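Local coordinates for protein argonaute (Marinitoga piezophila, PDB 5I4A), which cleaves single-stranded DNA targets complementary to a short guide RNA with a 5'-hydroxyl end, using divalent metal ions, preferably manganese, at residues Y418-G423 and K430-K435; L399-K404 and W636-P641; N268-Y271 and G276-R279; A464-T469 and L623-K628. All coordinates share one frame; numbering follows the deposited sequence.

Contact 1: Y418-G423 and K430-K435; sequences YVYKMG and KPFILK. With nucleotides of chain B.
The phenol end of Tyr420 reaches from helix 412-424 to Pro431 and Phe432. Its CG lies anti to the backbone N (chi1 180°), which carries the ring out from the helix, and the OH oxygen comes within 3.4 Å of Pro431 CB, while the ring carbon Tyr420 CE2 is 3.8 Å from the same Pro431 CB. The two side chains cross at about a right angle. Phe432 meets the hydroxyl with its edge, CE2 lying 3.3 Å from Tyr420 OH, near the plane of the phenyl ring. No hydrogen bond joins the two segments, and all three residues are buried; His610 and Pro613 also pack on Tyr420. The contact straddles the junction of the Mid domain, which holds residues 418-423, with the PIWI domain, which holds 430-435. One residue further along the same helix, Lys421 extends to the guide RNA of chain B, where its NZ pairs with the phosphate of U3, the 2.5 Å to OP1 being unusually short and its exact length doubtful, and bonds weakly to O3' of A2. A methionine in place of Lys421 would probably leave that phosphate without this positive partner and the carbonyl of Leu638, which NZ also reaches, without this donor.

Contact 2: L399-K404 and W636-P641; sequences LQPILK and WKLYIP. With nucleotides of chain B.
One methyl of Leu638 bears nearly the whole direct contact between 399-404 and 636-641. Its CD2 sits 3.7 Å from Leu399 CD2 and 3.9 Å from Pro401 CG, so a single branch touches two residues of strand 398-403. With CG beside the backbone N (chi1 -56°) and chi2 at 177°, the leucine brings this branch to the strand, although its CB does not point there. Val390 and Ile386 add to the same apolar cluster. Beside this tight patch the backbones are joined through solvent: a water donates to Leu399 O at 2.7 Å and to Lys637 O at 3.1 Å, and Lys637, exposed, leads its ammonium end away from the strand. The strand's other end holds the guide of chain B. Leu403 N gives OP2 of A2 a hydrogen bond of 2.6 Å that is almost straight, at 178°, while Leu403 CD1 lies 3.5 Å from OP1 of the same nucleotide and 3.9 Å from O2' of U1. An alanine at Leu403 would keep the backbone N-H but is likely to open a gap beside the phosphate and the ribose of U1. Across from Pro401, the edge of the Tyr639 ring meets O5' of U1, with CE1 at 3.4 Å. Mid strand and PIWI C-terminal segment thus flank the start of the guide, the arrangement of an Argonaute 5'-end binding pocket.

Contact 3: N268-Y271 and G276-R279; sequences NVIY and GESR
Tyr271 and Ser278 form a hydrogen-bonded antiparallel pair, with bonds running both ways between their backbones. Tyr271 N donates to Ser278 O at 2.6 Å, and Ser278 N returns a bond of 3.1 Å to Tyr271 O. Further out, Arg279 NH1 donates to Asn268 OD1 over 3.0 Å with an N-H...O angle of 166°. The oxygen lies in the guanidinium plane, but the donor stands 38° out of the carbonyl plane, and the two flat groups are turned 73° apart. A bend at chi3 folds the arginine back to this amide, although its CB bond points away from residues 268-271. A water also donates to both Val269 O and Arg279 O. Packing is lighter: Ile270 CG2 rests 3.9 Å from Glu277 CB, crossing that side chain at about a right angle, and the edge of the Tyr271 ring runs past Ser278 O, 3.5 Å from CD1. His610 and Arg607 bond the Tyr271 hydroxyl, and Asp283 bonds Ser278 OG. Within linker L2 the hairpin forms two strands of a three-stranded antiparallel sheet, in which 271-272 lies between 277-278 and 433-434.

Contact 4: A464-T469 and L623-K628; sequences AAVDNT and LHIANK
Ile625 is the bump of helix 621-631 that settles against strand 458-466, touching Ala464 with one branch and Val466 with the other. Its CG2 meets Ala464 CB at 3.7 Å, and its longer branch ends at CD1, 3.8 Å from Val466 CG1. The first torsion (chi1 -59°) turns the diverging branches so that CG2 faces Ala464 and CD1 faces Val466, and the isoleucine spans two strand residues whose CB atoms both point at the helix. The small Ala464 is the shallow place in this surface: it lets the helix backbone close in, with Ala464 CB 4.1 Å from Ala626 N and 4.4 Å from Ala626 CB. The axis of 623-628 passes 7.7 Å from that of 464-466, running against it at 152°. Ala465, pointing the other way, packs on Leu444 and Ile446. Ile472, Ile475 and Ile640 also pack on Ile625. Beyond the strand the chain turns at Asp467, whose OD1 accepts from Thr469 N at 2.8 Å, an Asx turn, and also from Thr469 OG1; both donors approach from the same face of the carboxylate. The helix carries Asn627, inferred to be an active-site residue and a manganese ligand, and Ala626 packs on Asp449, a ligand by similarity. A helix laid on the central sheet beside the metal site is the layout of the RNase H fold of PIWI.

How the contacts relate
From the N terminus, contact 3 closes first, a short hairpin in linker L2. Contact 2 then opens in the Mid domain at 399-404 and closes only near the C terminus at 636-641; inside this long loop lie contact 1, a short link across the Mid-PIWI junction, and after it contact 4, within PIWI. Contacts 1 and 3 share a small sheet, where Lys435 N probably bonds Ile270 O and Phe432 packs on Tyr271. Tyr418 OH probably bonds Gln400 O, joining contact 1 to contact 2, and Lys430 NZ probably bonds Thr469 O, joining it to contact 4. Trp636 CB, packed on Lys628 O, ties the C-terminal segment to the PIWI helix.

Contact 1: Y418-G423 and K430-K435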
# COMPACT_ATOMS: atom_id res chain seq x y z
N TYR A 418 3.68 11.01 -21.43
CA TYR A 418 4.78 10.18 -21.92
C TYR A 418 6.07 10.98 -22.03
O TYR A 418 7.14 10.52 -21.60
CB TYR A 418 4.36 9.58 -23.26
CG TYR A 418 5.23 8.48 -23.82
CD1 TYR A 418 5.71 7.45 -23.01
CD2 TYR A 418 5.52 8.43 -25.18
CE1 TYR A 418 6.49 6.43 -23.55
CE2 TYR A 418 6.29 7.42 -25.71
CZ TYR A 418 6.77 6.43 -24.90
OH TYR A 418 7.54 5.42 -25.44
N VAL A 419 5.99 12.20 -22.57
CA VAL A 419 7.18 13.04 -22.68
C VAL A 419 7.65 13.49 -21.31
O VAL A 419 8.86 13.61 -21.06
CB VAL A 419 6.91 14.24 -23.61
CG1 VAL A 419 8.15 15.11 -23.73
CG2 VAL A 419 6.46 13.76 -24.98
N TYR A 420 6.71 13.77 -20.40
CA TYR A 420 7.09 14.12 -19.04
C TYR A 420 7.88 12.99 -18.38
O TYR A 420 8.91 13.23 -17.75
CB TYR A 420 5.84 14.45 -18.21
CG TYR A 420 6.15 14.82 -16.78
CD1 TYR A 420 6.31 13.83 -15.80
CD2 TYR A 420 6.31 16.14 -16.40
CE1 TYR A 420 6.61 14.16 -14.50
CE2 TYR A 420 6.61 16.48 -15.10
CZ TYR A 420 6.75 15.49 -14.15
OH TYR A 420 7.05 15.82 -12.85
N LYS A 421 7.39 11.75 -18.51
CA LYS A 421 8.09 10.60 -17.95
C LYS A 421 9.51 10.50 -18.49
O LYS A 421 10.45 10.23 -17.74
CB LYS A 421 7.31 9.32 -18.25
CG LYS A 421 8.02 8.06 -17.81
CD LYS A 421 7.21 6.81 -18.11
CE LYS A 421 7.86 5.59 -17.48
NZ LYS A 421 7.05 4.34 -17.66
N MET A 422 9.67 10.72 -19.80
CA MET A 422 11.01 10.70 -20.39
C MET A 422 11.92 11.73 -19.74
O MET A 422 13.06 11.42 -19.38
CB MET A 422 10.91 10.94 -21.90
CG MET A 422 10.25 9.82 -22.66
SD MET A 422 10.16 10.21 -24.42
CE MET A 422 9.39 8.74 -25.05
N GLY A 423 11.42 12.96 -19.57
CA GLY A 423 12.20 13.95 -18.84
C GLY A 423 12.51 13.51 -17.43
O GLY A 423 13.63 13.69 -16.95
N LYS A 430 15.29 18.17 -14.09
CA LYS A 430 14.53 18.29 -12.84
C LYS A 430 13.22 18.97 -13.19
O LYS A 430 13.18 20.18 -13.45
CB LYS A 430 15.30 19.07 -11.78
CG LYS A 430 14.52 19.26 -10.47
CD LYS A 430 14.05 17.93 -9.89
CE LYS A 430 15.21 17.05 -9.45
NZ LYS A 430 14.72 15.74 -8.93
N PRO A 431 12.12 18.21 -13.24
CA PRO A 431 10.83 18.81 -13.60
C PRO A 431 10.41 19.96 -12.70
O PRO A 431 9.80 20.92 -13.18
CB PRO A 431 9.86 17.63 -13.50
CG PRO A 431 10.71 16.43 -13.80
CD PRO A 431 12.04 16.74 -13.16
N PHE A 432 10.73 19.90 -11.41
CA PHE A 432 10.32 20.92 -10.45
C PHE A 432 11.04 20.66 -9.14
O PHE A 432 11.51 19.55 -8.87
CB PHE A 432 8.81 20.91 -10.23
CG PHE A 432 8.28 19.62 -9.67
CD1 PHE A 432 8.36 19.35 -8.31
CD2 PHE A 432 7.72 18.67 -10.50
CE1 PHE A 432 7.89 18.16 -7.80
CE2 PHE A 432 7.24 17.47 -9.99
CZ PHE A 432 7.33 17.22 -8.64
N ILE A 433 11.12 21.70 -8.31
CA ILE A 433 11.46 21.54 -6.91
C ILE A 433 10.33 22.13 -6.08
O ILE A 433 9.63 23.04 -6.53
CB ILE A 433 12.82 22.19 -6.54
CG1 ILE A 433 12.73 23.71 -6.61
CG2 ILE A 433 13.92 21.66 -7.43
CD1 ILE A 433 14.02 24.41 -6.22
N LEU A 434 10.14 21.59 -4.89
CA LEU A 434 9.09 22.09 -4.01
C LEU A 434 9.56 23.37 -3.33
O LEU A 434 10.69 23.45 -2.84
CB LEU A 434 8.71 21.04 -2.97
CG LEU A 434 8.12 19.73 -3.51
CD1 LEU A 434 7.52 18.92 -2.38
CD2 LEU A 434 7.08 20.02 -4.59
N LYS A 435 8.69 24.38 -3.32
CA LYS A 435 9.04 25.66 -2.73
C LYS A 435 9.47 25.50 -1.27
O LYS A 435 10.45 26.11 -0.83
CB LYS A 435 7.87 26.63 -2.84
CG LYS A 435 8.26 28.09 -2.83
CD LYS A 435 7.04 28.99 -2.89
CE LYS A 435 7.44 30.44 -3.08
NZ LYS A 435 8.59 30.79 -2.20
P A B 2 1.00 2.53 -21.47
OP1 A B 2 -0.22 2.21 -20.69
OP2 A B 2 0.91 2.75 -22.93
O5' A B 2 1.64 3.82 -20.80
C5' A B 2 2.89 4.35 -21.23
C4' A B 2 3.13 5.71 -20.63
O4' A B 2 2.20 6.65 -21.22
C3' A B 2 2.87 5.80 -19.14
O3' A B 2 3.98 5.38 -18.35
C2' A B 2 2.51 7.27 -18.95
O2' A B 2 3.67 8.09 -18.98
C1' A B 2 1.71 7.53 -20.22
N9 A B 2 0.28 7.23 -20.03
C8 A B 2 -0.43 6.15 -20.51
N7 A B 2 -1.70 6.15 -20.18
C5 A B 2 -1.83 7.31 -19.43
C6 A B 2 -2.94 7.90 -18.78
N6 A B 2 -4.16 7.37 -18.78
N1 A B 2 -2.73 9.06 -18.11
C2 A B 2 -1.51 9.59 -18.11
N3 A B 2 -0.39 9.13 -18.68
C4 A B 2 -0.63 7.98 -19.33
P U B 3 3.72 4.71 -16.92
OP1 U B 3 5.03 4.46 -16.26
OP2 U B 3 2.76 3.59 -17.08
O5' U B 3 2.99 5.87 -16.11
C5' U B 3 1.99 5.56 -15.16
C4' U B 3 1.25 6.80 -14.73
O4' U B 3 0.35 7.23 -15.79
C3' U B 3 0.35 6.62 -13.52
O3' U B 3 1.06 6.75 -12.31
C2' U B 3 -0.70 7.70 -13.71
O2' U B 3 -0.21 8.96 -13.30
C1' U B 3 -0.86 7.71 -15.23
N1 U B 3 -1.95 6.82 -15.68
C2 U B 3 -3.26 7.18 -15.39
O2 U B 3 -3.56 8.20 -14.79
N3 U B 3 -4.21 6.29 -15.83
C4 U B 3 -3.99 5.11 -16.51
O4 U B 3 -4.96 4.42 -16.84
C5 U B 3 -2.62 4.81 -16.77
C6 U B 3 -1.67 5.65 -16.35

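Contact 2: L399-K404 and W636-P641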
# COMPACT_ATOMS: atom_id res chain seq x y z
N LEU A 399 14.35 2.10 -21.19
CA LEU A 399 13.17 1.40 -21.69
C LEU A 399 11.92 2.23 -21.42
O LEU A 399 11.63 2.58 -20.27
CB LEU A 399 13.07 0.03 -21.02
CG LEU A 399 11.93 -0.90 -21.40
CD1 LEU A 399 11.82 -1.02 -22.90
CD2 LEU A 399 12.15 -2.27 -20.78
N GLN A 400 11.19 2.56 -22.49
CA GLN A 400 9.99 3.39 -22.40
C GLN A 400 8.86 2.75 -23.20
O GLN A 400 8.54 3.19 -24.32
CB GLN A 400 10.27 4.81 -22.90
CG GLN A 400 11.20 5.63 -22.01
CD GLN A 400 10.56 6.02 -20.69
OE1 GLN A 400 9.37 5.80 -20.48
NE2 GLN A 400 11.35 6.61 -19.80
N PRO A 401 8.22 1.72 -22.65
CA PRO A 401 7.16 1.04 -23.39
C PRO A 401 5.88 1.86 -23.43
O PRO A 401 5.62 2.70 -22.56
CB PRO A 401 6.95 -0.27 -22.61
CG PRO A 401 8.07 -0.31 -21.58
CD PRO A 401 8.46 1.11 -21.34
N ILE A 402 5.07 1.62 -24.46
CA ILE A 402 3.78 2.27 -24.60
C ILE A 402 2.86 1.36 -25.40
O ILE A 402 3.28 0.71 -26.36
CB ILE A 402 3.91 3.67 -25.25
CG1 ILE A 402 2.54 4.35 -25.35
CG2 ILE A 402 4.58 3.58 -26.61
CD1 ILE A 402 2.59 5.80 -25.74
N LEU A 403 1.59 1.31 -24.99
CA LEU A 403 0.61 0.47 -25.67
C LEU A 403 0.34 0.98 -27.08
O LEU A 403 0.14 2.18 -27.29
CB LEU A 403 -0.68 0.42 -24.86
CG LEU A 403 -0.55 -0.22 -23.48
CD1 LEU A 403 -1.87 -0.16 -22.72
CD2 LEU A 403 -0.07 -1.66 -23.61
N LYS A 404 0.33 0.05 -28.04
CA LYS A 404 0.04 0.41 -29.43
C LYS A 404 -1.28 1.15 -29.55
O LYS A 404 -1.39 2.10 -30.33
CB LYS A 404 0.04 -0.86 -30.29
CG LYS A 404 -1.07 -0.93 -31.33
CD LYS A 404 -1.04 -2.24 -32.11
CE LYS A 404 -1.58 -3.40 -31.29
NZ LYS A 404 -1.42 -4.71 -32.00
N TRP A 636 9.90 -2.78 -11.75
CA TRP A 636 10.01 -1.47 -11.13
C TRP A 636 10.92 -0.52 -11.90
O TRP A 636 10.81 0.70 -11.73
CB TRP A 636 10.51 -1.60 -9.68
CG TRP A 636 11.90 -2.16 -9.56
CD1 TRP A 636 12.24 -3.45 -9.28
CD2 TRP A 636 13.13 -1.44 -9.68
NE1 TRP A 636 13.61 -3.58 -9.23
CE2 TRP A 636 14.18 -2.36 -9.47
CE3 TRP A 636 13.45 -0.11 -9.96
CZ2 TRP A 636 15.52 -1.99 -9.53
CZ3 TRP A 636 14.79 0.26 -10.01
CH2 TRP A 636 15.80 -0.68 -9.80
N LYS A 637 11.81 -1.06 -12.74
CA LYS A 637 12.68 -0.21 -13.54
C LYS A 637 11.89 0.62 -14.55
O LYS A 637 12.41 1.62 -15.06
CB LYS A 637 13.72 -1.06 -14.28
CG LYS A 637 14.97 -1.39 -13.47
CD LYS A 637 16.06 -1.94 -14.38
CE LYS A 637 17.44 -1.86 -13.73
NZ LYS A 637 17.67 -2.94 -12.73
N LEU A 638 10.65 0.23 -14.85
CA LEU A 638 9.80 1.00 -15.74
C LEU A 638 9.24 2.25 -15.08
O LEU A 638 8.80 3.16 -15.79
CB LEU A 638 8.64 0.14 -16.24
CG LEU A 638 8.99 -1.17 -16.94
CD1 LEU A 638 7.73 -1.93 -17.31
CD2 LEU A 638 9.85 -0.90 -18.17
N TYR A 639 9.23 2.31 -13.76
CA TYR A 639 8.60 3.40 -13.03
C TYR A 639 9.58 4.26 -12.26
O TYR A 639 9.34 5.46 -12.09
CB TYR A 639 7.56 2.85 -12.05
CG TYR A 639 6.74 1.69 -12.59
CD1 TYR A 639 5.98 1.83 -13.74
CD2 TYR A 639 6.72 0.47 -11.93
CE1 TYR A 639 5.23 0.77 -14.23
CE2 TYR A 639 5.98 -0.60 -12.41
CZ TYR A 639 5.23 -0.43 -13.56
OH TYR A 639 4.48 -1.48 -14.05
N ILE A 640 10.68 3.67 -11.78
CA ILE A 640 11.63 4.32 -10.89
C ILE A 640 12.89 4.62 -11.70
O ILE A 640 13.57 3.69 -12.15
CB ILE A 640 11.95 3.43 -9.68
CG1 ILE A 640 10.66 3.03 -8.96
CG2 ILE A 640 12.91 4.11 -8.73
CD1 ILE A 640 9.80 4.19 -8.52
N PRO A 641 13.24 5.89 -11.92
CA PRO A 641 14.47 6.20 -12.66
C PRO A 641 15.71 6.03 -11.81
O PRO A 641 16.12 6.96 -11.10
CB PRO A 641 14.26 7.66 -13.08
CG PRO A 641 13.36 8.23 -12.04
CD PRO A 641 12.46 7.10 -11.58
P A B 2 1.00 2.53 -21.47
OP1 A B 2 -0.22 2.21 -20.69
OP2 A B 2 0.91 2.75 -22.93
O5' A B 2 1.64 3.82 -20.80
C5' A B 2 2.89 4.35 -21.23
C4' A B 2 3.13 5.71 -20.63
O4' A B 2 2.20 6.65 -21.22
C3' A B 2 2.87 5.80 -19.14
O3' A B 2 3.98 5.38 -18.35
C2' A B 2 2.51 7.27 -18.95
O2' A B 2 3.67 8.09 -18.98
C1' A B 2 1.71 7.53 -20.22
N9 A B 2 0.28 7.23 -20.03
C8 A B 2 -0.43 6.15 -20.51
N7 A B 2 -1.70 6.15 -20.18
C5 A B 2 -1.83 7.31 -19.43
C6 A B 2 -2.94 7.90 -18.78
N6 A B 2 -4.16 7.37 -18.78
N1 A B 2 -2.73 9.06 -18.11
C2 A B 2 -1.51 9.59 -18.11
N3 A B 2 -0.39 9.13 -18.68
C4 A B 2 -0.63 7.98 -19.33
O5' U B 1 4.32 1.17 -17.51
C5' U B 1 4.90 1.37 -18.80
C4' U B 1 4.04 0.78 -19.90
O4' U B 1 4.09 -0.67 -19.82
C3' U B 1 2.57 1.17 -19.86
O3' U B 1 2.08 1.37 -21.18
C2' U B 1 1.90 -0.05 -19.23
O2' U B 1 0.55 -0.24 -19.62
C1' U B 1 2.78 -1.19 -19.72
N1 U B 1 2.83 -2.32 -18.78
C2 U B 1 2.47 -3.59 -19.20
O2 U B 1 2.12 -3.83 -20.34
N3 U B 1 2.55 -4.56 -18.23
C4 U B 1 2.93 -4.39 -16.91
O4 U B 1 2.95 -5.35 -16.15
C5 U B 1 3.27 -3.05 -16.55
C6 U B 1 3.21 -2.09 -17.48
O HOH W 1 13.15 1.93 -18.09

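Contact 3: N268-Y271 and G276-R279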
# COMPACT_ATOMS: atom_id res chain seq x y z
N ASN A 268 -0.15 23.45 2.02
CA ASN A 268 -0.16 24.08 0.70
C ASN A 268 1.14 23.72 -0.02
O ASN A 268 2.22 24.11 0.42
CB ASN A 268 -0.31 25.59 0.85
CG ASN A 268 -0.81 26.26 -0.40
OD1 ASN A 268 -2.00 26.18 -0.74
ND2 ASN A 268 0.08 26.96 -1.09
N VAL A 269 1.02 22.98 -1.12
CA VAL A 269 2.18 22.51 -1.89
C VAL A 269 2.26 23.32 -3.18
O VAL A 269 1.37 23.24 -4.03
CB VAL A 269 2.09 21.01 -2.19
CG1 VAL A 269 3.35 20.54 -2.91
CG2 VAL A 269 1.88 20.22 -0.90
N ILE A 270 3.33 24.10 -3.32
CA ILE A 270 3.58 24.92 -4.50
C ILE A 270 4.76 24.33 -5.25
O ILE A 270 5.82 24.09 -4.66
CB ILE A 270 3.85 26.38 -4.12
CG1 ILE A 270 2.67 26.97 -3.34
CG2 ILE A 270 4.12 27.21 -5.37
CD1 ILE A 270 1.42 27.16 -4.17
N TYR A 271 4.58 24.10 -6.55
CA TYR A 271 5.64 23.61 -7.41
C TYR A 271 6.38 24.78 -8.05
O TYR A 271 5.76 25.73 -8.53
CB TYR A 271 5.08 22.70 -8.50
CG TYR A 271 4.38 21.45 -7.99
CD1 TYR A 271 3.05 21.50 -7.57
CD2 TYR A 271 5.03 20.23 -7.96
CE1 TYR A 271 2.41 20.36 -7.12
CE2 TYR A 271 4.40 19.08 -7.51
CZ TYR A 271 3.08 19.16 -7.09
OH TYR A 271 2.45 18.02 -6.64
N GLY A 276 7.68 29.91 -13.72
CA GLY A 276 6.49 30.18 -12.93
C GLY A 276 6.33 29.17 -11.83
O GLY A 276 7.13 28.23 -11.68
N GLU A 277 5.27 29.37 -11.05
CA GLU A 277 4.92 28.49 -9.94
C GLU A 277 3.44 28.14 -10.04
O GLU A 277 2.66 28.84 -10.68
CB GLU A 277 5.22 29.13 -8.58
CG GLU A 277 6.70 29.31 -8.29
CD GLU A 277 6.95 30.08 -7.01
OE1 GLU A 277 5.97 30.55 -6.40
OE2 GLU A 277 8.13 30.21 -6.60
N SER A 278 3.07 27.05 -9.38
CA SER A 278 1.68 26.61 -9.38
C SER A 278 1.48 25.54 -8.32
O SER A 278 2.43 24.89 -7.88
CB SER A 278 1.27 26.06 -10.76
OG SER A 278 -0.07 25.60 -10.75
N ARG A 279 0.22 25.37 -7.93
CA ARG A 279 -0.20 24.24 -7.11
C ARG A 279 -0.58 23.03 -7.95
O ARG A 279 -0.83 21.96 -7.39
CB ARG A 279 -1.39 24.63 -6.24
CG ARG A 279 -2.66 24.87 -7.05
CD ARG A 279 -3.87 25.13 -6.16
NE ARG A 279 -3.78 26.42 -5.48
CZ ARG A 279 -3.26 26.58 -4.27
NH1 ARG A 279 -2.78 25.53 -3.60
NH2 ARG A 279 -3.21 27.79 -3.72
O HOH W 2 -0.40 21.29 -4.88

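Contact 4: A464-T469 and L623-K628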
# COMPACT_ATOMS: atom_id res chain seq x y z
N ALA A 464 15.61 2.81 0.14
CA ALA A 464 15.71 3.83 -0.89
C ALA A 464 15.98 5.18 -0.22
O ALA A 464 15.30 5.54 0.74
CB ALA A 464 14.43 3.91 -1.73
N ALA A 465 16.97 5.91 -0.74
CA ALA A 465 17.34 7.21 -0.21
C ALA A 465 17.22 8.27 -1.30
O ALA A 465 17.57 8.02 -2.46
CB ALA A 465 18.77 7.19 0.34
N VAL A 466 16.70 9.44 -0.93
CA VAL A 466 16.53 10.56 -1.85
C VAL A 466 16.93 11.85 -1.15
O VAL A 466 17.04 11.92 0.08
CB VAL A 466 15.08 10.69 -2.38
CG1 VAL A 466 14.55 9.36 -2.92
CG2 VAL A 466 14.16 11.24 -1.30
N ASP A 467 17.14 12.90 -1.95
CA ASP A 467 17.47 14.21 -1.43
C ASP A 467 16.23 15.11 -1.46
O ASP A 467 15.12 14.67 -1.79
CB ASP A 467 18.66 14.82 -2.19
CG ASP A 467 18.36 15.13 -3.65
OD1 ASP A 467 17.18 15.24 -4.05
OD2 ASP A 467 19.33 15.30 -4.42
N ASN A 468 16.43 16.39 -1.13
CA ASN A 468 15.32 17.33 -1.03
C ASN A 468 14.67 17.62 -2.38
O ASN A 468 13.54 18.12 -2.42
CB ASN A 468 15.80 18.64 -0.40
CG ASN A 468 16.68 19.43 -1.34
OD1 ASN A 468 17.76 18.98 -1.73
ND2 ASN A 468 16.24 20.63 -1.69
N THR A 469 15.36 17.33 -3.49
CA THR A 469 14.84 17.58 -4.82
C THR A 469 14.14 16.38 -5.43
O THR A 469 13.57 16.50 -6.52
CB THR A 469 15.98 18.01 -5.76
OG1 THR A 469 16.87 16.90 -5.96
CG2 THR A 469 16.76 19.17 -5.16
N LEU A 623 9.67 5.89 0.48
CA LEU A 623 8.87 4.70 0.78
C LEU A 623 8.17 4.18 -0.47
O LEU A 623 8.05 2.97 -0.66
CB LEU A 623 7.84 5.02 1.86
CG LEU A 623 8.27 4.83 3.32
CD1 LEU A 623 7.04 4.87 4.20
CD2 LEU A 623 9.01 3.52 3.49
N HIS A 624 7.68 5.09 -1.31
CA HIS A 624 7.08 4.67 -2.58
C HIS A 624 8.07 3.86 -3.40
O HIS A 624 7.71 2.82 -3.97
CB HIS A 624 6.62 5.90 -3.37
CG HIS A 624 6.09 5.58 -4.73
ND1 HIS A 624 4.77 5.25 -4.95
CD2 HIS A 624 6.70 5.53 -5.93
CE1 HIS A 624 4.59 5.01 -6.24
NE2 HIS A 624 5.75 5.17 -6.86
N ILE A 625 9.32 4.30 -3.47
CA ILE A 625 10.34 3.56 -4.20
C ILE A 625 10.60 2.21 -3.55
O ILE A 625 10.64 1.17 -4.22
CB ILE A 625 11.64 4.39 -4.29
CG1 ILE A 625 11.38 5.73 -5.00
CG2 ILE A 625 12.72 3.61 -5.00
CD1 ILE A 625 12.39 6.80 -4.66
N ALA A 626 10.77 2.20 -2.22
CA ALA A 626 11.10 0.97 -1.52
C ALA A 626 10.01 -0.08 -1.70
O ALA A 626 10.31 -1.26 -1.95
CB ALA A 626 11.33 1.25 -0.04
N ASN A 627 8.74 0.32 -1.59
CA ASN A 627 7.65 -0.62 -1.84
C ASN A 627 7.69 -1.13 -3.28
O ASN A 627 7.54 -2.33 -3.52
CB ASN A 627 6.30 0.04 -1.55
CG ASN A 627 6.04 0.22 -0.06
OD1 ASN A 627 6.78 -0.29 0.78
ND2 ASN A 627 4.98 0.94 0.26
N LYS A 628 7.89 -0.23 -4.24
CA LYS A 628 7.84 -0.62 -5.65
C LYS A 628 9.00 -1.54 -6.02
O LYS A 628 8.80 -2.54 -6.71
CB LYS A 628 7.84 0.62 -6.54
CG LYS A 628 6.46 1.17 -6.85
CD LYS A 628 5.63 0.16 -7.62
CE LYS A 628 4.27 0.71 -7.99
NZ LYS A 628 4.33 1.60 -9.19